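Local atomic coordinates of helix-turn-helix transcriptional regulator (Pseudomonas aeruginosa, PDB entry 5XHX), a protein that probably binds DNA as a LuxR-family transcriptional regulator, represented here by its N-terminal ligand-binding domain without the DNA-binding part. Residues S53-L58 and S75-G80; L48-S53 and T140-L145. One frame throughout, in Å; residues are numbered along the deposited sequence.

Interaction 1 of 2, residues S53-L58 and S75-G80; sequences SSPLIL and SRYITG
Ser-54 OG donates a hydrogen bond to the backbone O of Ile-78, 3.1 Å away. The donor stands above the carbonyl plane, 42° out of it. OG lies anti to the carbonyl carbon of its own residue (chi1 -79°), and CB of Ser-54 also packs on CG2 of Ile-78, at 3.9 Å. Pro-55 CD comes to 3.5 Å from the same Ile-78 O, so this oxygen is approached by a hydroxyl and by the CD methylene of the proline ring. The neighbouring ring atom, Pro-55 CG, meets Tyr-77 CE2 at 4.1 Å. Tyr-77 has CG anti to the backbone N (chi1 -177°), and the end of its side chain comes nearer the 53-58 segment than its base does. Further along, Ile-57 CG1 touches Ile-78 CD1 at 3.8 Å, and these two side chains cross obliquely. Ile-57 CD1 comes close to Tyr-77 CE2 at 4.4 Å. The contact is thus one polar bond at its exposed end and an apolar seam beyond it. The phenol OH of Tyr-77 is bonded elsewhere, to Asp-85, and its ring stacks with Tyr-119. Helix 72-81 packs against the turn before strand 56-60 and the strand's first residues; this strand is the sheet's outermost within the chain.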
ATOM      1  N   SER A  53       4.868 -21.408 -18.839  1.00 29.77           N
ATOM      2  CA  SER A  53       3.683 -21.755 -19.619  1.00 35.22           C
ATOM      3  C   SER A  53       2.994 -20.506 -20.173  1.00 31.31           C
ATOM      4  O   SER A  53       3.620 -19.446 -20.278  1.00 32.13           O
ATOM      5  CB  SER A  53       2.717 -22.601 -18.779  1.00 34.81           C
ATOM      6  OG  SER A  53       2.347 -21.943 -17.577  1.00 43.50           O
ATOM      7  N   SER A  54       1.724 -20.628 -20.557  1.00 29.47           N
ATOM      8  CA  SER A  54       1.003 -19.508 -21.154  1.00 30.62           C
ATOM      9  C   SER A  54       0.955 -18.330 -20.186  1.00 29.59           C
ATOM     10  O   SER A  54       0.845 -18.541 -18.971  1.00 25.41           O
ATOM     11  CB  SER A  54      -0.435 -19.907 -21.509  1.00 30.88           C
ATOM     12  OG  SER A  54      -0.486 -20.644 -22.718  1.00 43.17           O
ATOM     13  N   PRO A  55       1.002 -17.092 -20.688  1.00 29.07           N
ATOM     14  CA  PRO A  55       0.812 -15.919 -19.818  1.00 29.64           C
ATOM     15  C   PRO A  55      -0.576 -15.906 -19.211  1.00 34.00           C
ATOM     16  O   PRO A  55      -1.567 -16.219 -19.876  1.00 30.68           O
ATOM     17  CB  PRO A  55       0.984 -14.725 -20.766  1.00 30.63           C
ATOM     18  CG  PRO A  55       1.669 -15.270 -21.984  1.00 35.06           C
ATOM     19  CD  PRO A  55       1.257 -16.715 -22.085  1.00 27.73           C
ATOM     20  N   LEU A  56      -0.645 -15.500 -17.949  1.00 29.34           N
ATOM     21  CA  LEU A  56      -1.908 -15.292 -17.255  1.00 33.75           C
ATOM     22  C   LEU A  56      -2.200 -13.794 -17.239  1.00 35.12           C
ATOM     23  O   LEU A  56      -1.485 -13.017 -16.591  1.00 32.67           O
ATOM     24  CB  LEU A  56      -1.840 -15.869 -15.843  1.00 32.43           C
ATOM     25  CG  LEU A  56      -3.065 -15.689 -14.949  1.00 41.42           C
ATOM     26  CD1 LEU A  56      -4.325 -16.249 -15.618  1.00 45.11           C
ATOM     27  CD2 LEU A  56      -2.826 -16.375 -13.607  1.00 40.22           C
ATOM     28  N   ILE A  57      -3.239 -13.388 -17.957  1.00 30.33           N
ATOM     29  CA  ILE A  57      -3.639 -11.990 -18.023  1.00 33.93           C
ATOM     30  C   ILE A  57      -4.522 -11.695 -16.820  1.00 34.98           C
ATOM     31  O   ILE A  57      -5.620 -12.247 -16.695  1.00 30.81           O
ATOM     32  CB  ILE A  57      -4.383 -11.684 -19.331  1.00 35.81           C
ATOM     33  CG1 ILE A  57      -3.562 -12.149 -20.540  1.00 38.26           C
ATOM     34  CG2 ILE A  57      -4.731 -10.196 -19.413  1.00 36.62           C
ATOM     35  CD1 ILE A  57      -2.383 -11.279 -20.849  1.00 38.90           C
ATOM     36  N   LEU A  58      -4.051 -10.809 -15.944  1.00 34.75           N
ATOM     37  CA  LEU A  58      -4.816 -10.437 -14.758  1.00 35.65           C
ATOM     38  C   LEU A  58      -5.830  -9.343 -15.057  1.00 32.84           C
ATOM     39  O   LEU A  58      -6.979  -9.412 -14.594  1.00 35.76           O
ATOM     40  CB  LEU A  58      -3.872  -9.989 -13.638  1.00 31.92           C
ATOM     41  CG  LEU A  58      -2.836 -11.014 -13.137  1.00 31.90           C
ATOM     42  CD1 LEU A  58      -1.921 -10.366 -12.067  1.00 31.29           C
ATOM     43  CD2 LEU A  58      -3.505 -12.269 -12.583  1.00 30.31           C
ATOM     44  N   SER A  75      -6.485 -14.386 -27.322  1.00 37.73           N
ATOM     45  CA  SER A  75      -6.224 -15.824 -27.325  1.00 33.30           C
ATOM     46  C   SER A  75      -4.960 -16.154 -28.110  1.00 32.52           C
ATOM     47  O   SER A  75      -4.153 -16.986 -27.674  1.00 29.85           O
ATOM     48  CB  SER A  75      -7.434 -16.565 -27.896  1.00 37.06           C
ATOM     49  OG  SER A  75      -7.149 -17.935 -28.051  1.00 48.14           O
ATOM     50  N   ARG A  76      -4.753 -15.493 -29.260  1.00 31.12           N
ATOM     51  CA  ARG A  76      -3.533 -15.726 -30.029  1.00 33.15           C
ATOM     52  C   ARG A  76      -2.296 -15.335 -29.235  1.00 33.13           C
ATOM     53  O   ARG A  76      -1.264 -16.023 -29.289  1.00 27.29           O
ATOM     54  CB  ARG A  76      -3.560 -14.952 -31.347  1.00 34.72           C
ATOM     55  CG  ARG A  76      -4.586 -15.445 -32.370  1.00 41.27           C
ATOM     56  CD  ARG A  76      -4.105 -15.102 -33.774  1.00 42.74           C
ATOM     57  NE  ARG A  76      -2.961 -15.930 -34.132  1.00 44.56           N
ATOM     58  CZ  ARG A  76      -2.044 -15.612 -35.037  1.00 46.57           C
ATOM     59  NH1 ARG A  76      -2.113 -14.455 -35.695  1.00 39.81           N
ATOM     60  NH2 ARG A  76      -1.048 -16.457 -35.275  1.00 43.06           N
ATOM     61  N   TYR A  77      -2.356 -14.200 -28.539  1.00 28.92           N
ATOM     62  CA  TYR A  77      -1.242 -13.817 -27.684  1.00 30.09           C
ATOM     63  C   TYR A  77      -0.958 -14.915 -26.670  1.00 25.27           C
ATOM     64  O   TYR A  77       0.170 -15.409 -26.566  1.00 28.44           O
ATOM     65  CB  TYR A  77      -1.547 -12.480 -26.981  1.00 30.61           C
ATOM     66  CG  TYR A  77      -0.393 -12.004 -26.136  1.00 28.53           C
ATOM     67  CD1 TYR A  77       0.674 -11.332 -26.705  1.00 27.75           C
ATOM     68  CD2 TYR A  77      -0.363 -12.244 -24.783  1.00 29.65           C
ATOM     69  CE1 TYR A  77       1.737 -10.901 -25.947  1.00 28.97           C
ATOM     70  CE2 TYR A  77       0.710 -11.817 -24.002  1.00 29.87           C
ATOM     71  CZ  TYR A  77       1.750 -11.151 -24.587  1.00 27.77           C
ATOM     72  OH  TYR A  77       2.822 -10.735 -23.829  1.00 27.45           O
ATOM     73  N   ILE A  78      -1.991 -15.340 -25.946  1.00 25.10           N
ATOM     74  CA  ILE A  78      -1.815 -16.300 -24.861  1.00 31.53           C
ATOM     75  C   ILE A  78      -1.293 -17.646 -25.373  1.00 37.12           C
ATOM     76  O   ILE A  78      -0.461 -18.291 -24.715  1.00 31.78           O
ATOM     77  CB  ILE A  78      -3.135 -16.445 -24.091  1.00 31.90           C
ATOM     78  CG1 ILE A  78      -3.430 -15.142 -23.328  1.00 36.25           C
ATOM     79  CG2 ILE A  78      -3.101 -17.631 -23.138  1.00 38.20           C
ATOM     80  CD1 ILE A  78      -4.765 -15.166 -22.595  1.00 42.00           C
ATOM     81  N   THR A  79      -1.755 -18.095 -26.548  1.00 30.60           N
ATOM     82  CA  THR A  79      -1.387 -19.440 -27.007  1.00 30.88           C
ATOM     83  C   THR A  79      -0.148 -19.451 -27.888  1.00 29.68           C
ATOM     84  O   THR A  79       0.208 -20.512 -28.417  1.00 34.28           O
ATOM     85  CB  THR A  79      -2.544 -20.112 -27.769  1.00 29.37           C
ATOM     86  OG1 THR A  79      -2.830 -19.357 -28.955  1.00 29.73           O
ATOM     87  CG2 THR A  79      -3.778 -20.193 -26.907  1.00 29.21           C
ATOM     88  N   GLY A  80       0.541 -18.323 -28.055  1.00 29.16           N
ATOM     89  CA  GLY A  80       1.777 -18.402 -28.810  1.00 29.59           C
ATOM     90  C   GLY A  80       2.467 -17.115 -29.191  1.00 23.52           C
ATOM     91  O   GLY A  80       3.697 -17.050 -29.173  1.00 25.72           O
TER

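Interaction 2 of 2, residues L48-S53 and T140-L145; sequences LIFSDS and TLCLSL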
ATOM      1  N   LEU A  48      -0.047  -8.821 -16.162  1.00 22.90           N
ATOM      2  CA  LEU A  48       0.013 -10.230 -16.532  1.00 25.87           C
ATOM      3  C   LEU A  48       1.183 -10.899 -15.823  1.00 26.07           C
ATOM      4  O   LEU A  48       2.121 -10.240 -15.367  1.00 28.26           O
ATOM      5  CB  LEU A  48       0.121 -10.406 -18.065  1.00 25.65           C
ATOM      6  CG  LEU A  48       1.334  -9.932 -18.886  1.00 27.04           C
ATOM      7  CD1 LEU A  48       1.187 -10.348 -20.382  1.00 24.58           C
ATOM      8  CD2 LEU A  48       1.545  -8.398 -18.805  1.00 27.05           C
ATOM      9  N   ILE A  49       1.128 -12.228 -15.759  1.00 25.66           N
ATOM     10  CA  ILE A  49       2.208 -13.024 -15.197  1.00 24.29           C
ATOM     11  C   ILE A  49       2.782 -13.900 -16.301  1.00 30.60           C
ATOM     12  O   ILE A  49       2.063 -14.719 -16.890  1.00 27.28           O
ATOM     13  CB  ILE A  49       1.734 -13.865 -14.002  1.00 28.33           C
ATOM     14  CG1 ILE A  49       1.189 -12.937 -12.897  1.00 28.98           C
ATOM     15  CG2 ILE A  49       2.865 -14.748 -13.494  1.00 25.64           C
ATOM     16  CD1 ILE A  49       0.497 -13.697 -11.728  1.00 29.84           C
ATOM     17  N   PHE A  50       4.063 -13.693 -16.606  1.00 27.97           N
ATOM     18  CA  PHE A  50       4.811 -14.564 -17.495  1.00 28.45           C
ATOM     19  C   PHE A  50       5.391 -15.733 -16.698  1.00 32.77           C
ATOM     20  O   PHE A  50       5.655 -15.625 -15.493  1.00 28.30           O
ATOM     21  CB  PHE A  50       5.955 -13.800 -18.170  1.00 26.00           C
ATOM     22  CG  PHE A  50       5.517 -12.755 -19.164  1.00 28.39           C
ATOM     23  CD1 PHE A  50       4.569 -13.037 -20.131  1.00 25.83           C
ATOM     24  CD2 PHE A  50       6.090 -11.485 -19.141  1.00 28.18           C
ATOM     25  CE1 PHE A  50       4.197 -12.067 -21.072  1.00 26.02           C
ATOM     26  CE2 PHE A  50       5.722 -10.508 -20.067  1.00 27.21           C
ATOM     27  CZ  PHE A  50       4.786 -10.793 -21.044  1.00 26.12           C
ATOM     28  N   SER A  51       5.607 -16.848 -17.386  1.00 27.66           N
ATOM     29  CA  SER A  51       6.162 -18.044 -16.769  1.00 30.91           C
ATOM     30  C   SER A  51       6.673 -18.952 -17.880  1.00 34.80           C
ATOM     31  O   SER A  51       6.804 -18.533 -19.035  1.00 30.84           O
ATOM     32  CB  SER A  51       5.116 -18.752 -15.903  1.00 31.83           C
ATOM     33  OG  SER A  51       4.159 -19.420 -16.717  1.00 31.61           O
ATOM     34  N   ASP A  52       6.950 -20.209 -17.532  1.00 31.48           N
ATOM     35  CA  ASP A  52       7.306 -21.197 -18.545  1.00 37.25           C
ATOM     36  C   ASP A  52       6.083 -21.801 -19.229  1.00 31.98           C
ATOM     37  O   ASP A  52       6.250 -22.630 -20.125  1.00 35.86           O
ATOM     38  CB  ASP A  52       8.173 -22.305 -17.938  1.00 38.46           C
ATOM     39  CG  ASP A  52       9.568 -21.827 -17.572  1.00 41.67           C
ATOM     40  OD1 ASP A  52      10.011 -20.764 -18.074  1.00 48.42           O
ATOM     41  OD2 ASP A  52      10.230 -22.517 -16.775  1.00 53.14           O
ATOM     42  N   SER A  53       4.868 -21.408 -18.839  1.00 29.77           N
ATOM     43  CA  SER A  53       3.683 -21.755 -19.619  1.00 35.22           C
ATOM     44  C   SER A  53       2.994 -20.506 -20.173  1.00 31.31           C
ATOM     45  O   SER A  53       3.620 -19.446 -20.278  1.00 32.13           O
ATOM     46  CB  SER A  53       2.717 -22.601 -18.779  1.00 34.81           C
ATOM     47  OG  SER A  53       2.347 -21.943 -17.577  1.00 43.50           O
ATOM     48  N   THR A 140       6.924 -14.162 -13.330  1.00 26.11           N
ATOM     49  CA  THR A 140       7.249 -12.737 -13.323  1.00 26.64           C
ATOM     50  C   THR A 140       5.957 -11.952 -13.474  1.00 30.80           C
ATOM     51  O   THR A 140       5.275 -12.067 -14.502  1.00 26.71           O
ATOM     52  CB  THR A 140       8.217 -12.361 -14.448  1.00 27.49           C
ATOM     53  OG1 THR A 140       9.337 -13.251 -14.451  1.00 29.93           O
ATOM     54  CG2 THR A 140       8.731 -10.920 -14.260  1.00 26.50           C
ATOM     55  N   LEU A 141       5.618 -11.161 -12.458  1.00 25.52           N
ATOM     56  CA  LEU A 141       4.471 -10.264 -12.545  1.00 25.89           C
ATOM     57  C   LEU A 141       4.869  -8.992 -13.287  1.00 26.20           C
ATOM     58  O   LEU A 141       5.867  -8.349 -12.949  1.00 24.82           O
ATOM     59  CB  LEU A 141       3.942  -9.932 -11.148  1.00 29.24           C
ATOM     60  CG  LEU A 141       2.881  -8.836 -11.016  1.00 29.24           C
ATOM     61  CD1 LEU A 141       1.586  -9.242 -11.732  1.00 24.24           C
ATOM     62  CD2 LEU A 141       2.575  -8.563  -9.546  1.00 25.91           C
ATOM     63  N   CYS A 142       4.085  -8.614 -14.294  1.00 25.20           N
ATOM     64  CA  CYS A 142       4.470  -7.500 -15.152  1.00 25.00           C
ATOM     65  C   CYS A 142       3.321  -6.525 -15.303  1.00 24.70           C
ATOM     66  O   CYS A 142       2.164  -6.927 -15.476  1.00 26.27           O
ATOM     67  CB  CYS A 142       4.901  -7.983 -16.532  1.00 27.65           C
ATOM     68  SG  CYS A 142       6.309  -9.088 -16.485  1.00 27.37           S
ATOM     69  N   LEU A 143       3.649  -5.245 -15.243  1.00 20.04           N
ATOM     70  CA  LEU A 143       2.708  -4.183 -15.540  1.00 24.28           C
ATOM     71  C   LEU A 143       3.236  -3.496 -16.784  1.00 26.73           C
ATOM     72  O   LEU A 143       4.275  -2.832 -16.739  1.00 23.25           O
ATOM     73  CB  LEU A 143       2.558  -3.193 -14.378  1.00 27.71           C
ATOM     74  CG  LEU A 143       1.766  -1.940 -14.782  1.00 29.31           C
ATOM     75  CD1 LEU A 143       0.320  -2.306 -15.194  1.00 26.02           C
ATOM     76  CD2 LEU A 143       1.786  -0.921 -13.650  1.00 29.48           C
ATOM     77  N   SER A 144       2.532  -3.683 -17.894  1.00 25.50           N
ATOM     78  CA  SER A 144       2.897  -3.057 -19.154  1.00 26.71           C
ATOM     79  C   SER A 144       2.133  -1.753 -19.290  1.00 27.23           C
ATOM     80  O   SER A 144       0.931  -1.709 -19.028  1.00 28.64           O
ATOM     81  CB  SER A 144       2.563  -3.984 -20.332  1.00 31.80           C
ATOM     82  OG  SER A 144       2.276  -3.202 -21.486  1.00 39.82           O
ATOM     83  N   LEU A 145       2.834  -0.692 -19.677  1.00 26.47           N
ATOM     84  CA  LEU A 145       2.218   0.600 -19.948  1.00 30.38           C
ATOM     85  C   LEU A 145       2.576   0.962 -21.379  1.00 28.71           C
ATOM     86  O   LEU A 145       3.763   1.087 -21.708  1.00 28.61           O
ATOM     87  CB  LEU A 145       2.716   1.682 -18.981  1.00 29.96           C
ATOM     88  CG  LEU A 145       2.657   1.387 -17.482  1.00 30.34           C
ATOM     89  CD1 LEU A 145       3.382   2.501 -16.711  1.00 31.27           C
ATOM     90  CD2 LEU A 145       1.231   1.250 -17.000  1.00 25.32           C
TER
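The Phe-50 ring carries Leu-48 CG on one face, 4.1 Å above the plane and offset toward the rim. Cys-142 SG reaches the same ring obliquely. Cys-142 SG lies 3.6 Å from Phe-50 CD2, in a sulfur-aromatic contact 61° off the ring normal. SG is set anti to the carbonyl carbon of its own residue (chi1 -60°), beside the backbone N. Tyr-88 meets the Phe-50 ring edge-to-face, from helix 86-92. Leu-48 holds CG between its backbone N and carbonyl carbon (chi1 65°), and its CD2 packs on Cys-142 CB at 4.1 Å. On the other face of the sheet, Ile-49 CG1 touches Leu-141 CD1 at 3.9 Å, the two side chains meeting at a slant. Four backbone bonds join the strands. Leu-48 and Cys-142 form one hydrogen-bonded pair, with Leu-48 N to Cys-142 O at 3.0 Å and Cys-142 N to Leu-48 O at 2.8 Å. Phe-50 and Thr-140 form the other. Ile-49 and Leu-141 make the non-hydrogen-bonded pair between them, where Ile-49 CA comes to 3.3 Å from Thr-140 O in a CA-H...O contact. Past the strand end, Ser-51 OG accepts from Ser-53 N, an ST turn. All six touching residues are buried. This is an antiparallel pairing inside a five-stranded sheet with helices packed on both faces, consistent with the alpha/beta/alpha sandwich of LuxR-type ligand-binding domains.

How the interactions relate
After helices 11-21 and 28-36 the chain enters strand 44-50, turns at 51-55 and returns as strand 56-60. Ser-53 in this turn belongs to both interactions. Helix 72-81 then folds back on the turn and the new strand, and interaction 1 closes this short loop. The chain goes on through further helices and strands before strand 140-147 pairs with 44-50, so interaction 2 closes a much longer loop with interaction 1 nested inside it. The two meet directly: Leu-56 O lies 2.9 Å from Ile-49 N, a probable hydrogen bond, and Tyr-77 OH packs on Phe-50. Together they tie helix 72-81, the outermost strand 56-60 and the sheet interior.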